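Local coordinates for oxidase (Sinorhizobium meliloti, PDB 4FFU), which belongs to the MaoC-like family, resembles NodN and may have monoamine oxidase activity, at residues 69-72 with 73-76. Numbering follows the deposited sequence. Where two conformers were deposited one is given.
Sequences AEFA and KTLP
K73 N reaches back to E70 O, T74 N to F71 O at 2.9 Å and L75 N to A72 O, three successive i to i+3 bonds that carry the chain out of the short helix 69-72, the last closing a type I beta turn from A72 to L75. Around this frame the side chains illustrate how a helical turn can be secured by its own near neighbours. E70, bent at chi2 (-66°), and the extended K73 lie alongside each other, pointing the same way, and K73 NZ meets E70 OE1 at 3.0 Å in a salt bridge, from above the carboxylate plane. Replacing E70 with an alanine would probably leave the K73 ammonium without this mate and let its long chain swing more freely. T74 turns its hydroxyl between backbone N and carbonyl carbon (chi1 71°), and OG1 donates to F71 O at 2.7 Å within the carbonyl plane, while T74 N approaches the same oxygen from above that plane; two donors thus grip one acceptor. That hydroxyl also lies over one face of the F71 ring. The apolar touches come from L75, whose two methyls divide the work: CD2 sits 3.8 Å from F71 CE2, and CD1 lies 4.1 Å from A72 CB. At the start of the helix, D68 OD1 accepts from F71 N. From helix 64-67, P64 touches F71 and the H65 ring meets it edge-to-face; A69 N is hydrogen-bonded to T46 OG1 of a second subunit, so this surface turn, which opens the loop before helix 84-93, lies at a subunit interface far from the chain's centre.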
loop_
_atom_site.group_PDB
_atom_site.type_symbol
_atom_site.label_atom_id
_atom_site.label_comp_id
_atom_site.label_asym_id
_atom_site.label_seq_id
_atom_site.Cartn_x
_atom_site.Cartn_y
_atom_site.Cartn_z
ATOM N N ALA I 69 8.409 18.812 -0.583
ATOM C CA ALA I 69 7.690 20.000 -1.070
ATOM C C ALA I 69 8.473 21.303 -0.864
ATOM O O ALA I 69 8.320 22.241 -1.648
ATOM C CB ALA I 69 6.319 20.112 -0.418
ATOM N N GLU I 70 9.322 21.349 0.153
ATOM C CA GLU I 70 10.115 22.551 0.425
ATOM C C GLU I 70 11.251 22.716 -0.592
ATOM O O GLU I 70 11.406 23.773 -1.181
ATOM C CB GLU I 70 10.672 22.536 1.854
ATOM C CG GLU I 70 9.614 22.547 2.959
ATOM C CD GLU I 70 8.784 23.833 3.025
ATOM O OE1 GLU I 70 9.212 24.891 2.530
ATOM O OE2 GLU I 70 7.674 23.789 3.588
ATOM N N PHE I 71 11.993 21.641 -0.830
ATOM C CA PHE I 71 13.068 21.651 -1.810
ATOM C C PHE I 71 12.495 21.956 -3.182
ATOM O O PHE I 71 13.099 22.697 -3.974
ATOM C CB PHE I 71 13.771 20.294 -1.828
ATOM C CG PHE I 71 14.668 20.092 -3.021
ATOM C CD1 PHE I 71 15.917 20.718 -3.087
ATOM C CD2 PHE I 71 14.260 19.310 -4.080
ATOM C CE1 PHE I 71 16.741 20.535 -4.200
ATOM C CE2 PHE I 71 15.075 19.128 -5.192
ATOM C CZ PHE I 71 16.319 19.744 -5.248
ATOM N N ALA I 72 11.321 21.384 -3.474
ATOM C CA ALA I 72 10.726 21.562 -4.795
ATOM C C ALA I 72 10.362 23.023 -5.121
ATOM O O ALA I 72 10.263 23.391 -6.305
ATOM C CB ALA I 72 9.522 20.643 -4.946
ATOM N N LYS I 73 10.164 23.851 -4.091
ATOM C CA LYS I 73 9.954 25.316 -4.302
ATOM C C LYS I 73 11.149 25.965 -5.008
ATOM O O LYS I 73 11.001 26.988 -5.677
ATOM C CB LYS I 73 9.666 26.047 -2.983
ATOM C CG LYS I 73 8.336 25.713 -2.333
ATOM C CD LYS I 73 8.295 26.176 -0.885
ATOM C CE LYS I 73 7.009 25.771 -0.176
ATOM N NZ LYS I 73 6.954 26.374 1.192
ATOM N N THR I 74 12.334 25.388 -4.854
ATOM C CA THR I 74 13.538 25.971 -5.478
ATOM C C THR I 74 13.754 25.481 -6.906
ATOM O O THR I 74 14.671 25.933 -7.582
ATOM C CB THR I 74 14.811 25.621 -4.686
ATOM O OG1 THR I 74 15.102 24.230 -4.869
ATOM C CG2 THR I 74 14.646 25.944 -3.212
ATOM N N LEU I 75 12.939 24.530 -7.358
ATOM C CA LEU I 75 13.109 23.985 -8.700
ATOM C C LEU I 75 12.418 24.893 -9.694
ATOM O O LEU I 75 11.474 25.598 -9.310
ATOM C CB LEU I 75 12.487 22.582 -8.797
ATOM C CG LEU I 75 13.055 21.448 -7.937
ATOM C CD1 LEU I 75 12.176 20.204 -8.099
ATOM C CD2 LEU I 75 14.506 21.152 -8.299
ATOM N N PRO I 76 12.877 24.908 -10.931
ATOM C CA PRO I 76 12.078 25.526 -11.966
ATOM C C PRO I 76 10.752 24.833 -11.919
ATOM O O PRO I 76 10.689 23.643 -11.827
ATOM C CB PRO I 76 12.807 25.118 -13.242
ATOM C CG PRO I 76 14.186 24.874 -12.839
ATOM C CD PRO I 76 14.063 24.252 -11.480
#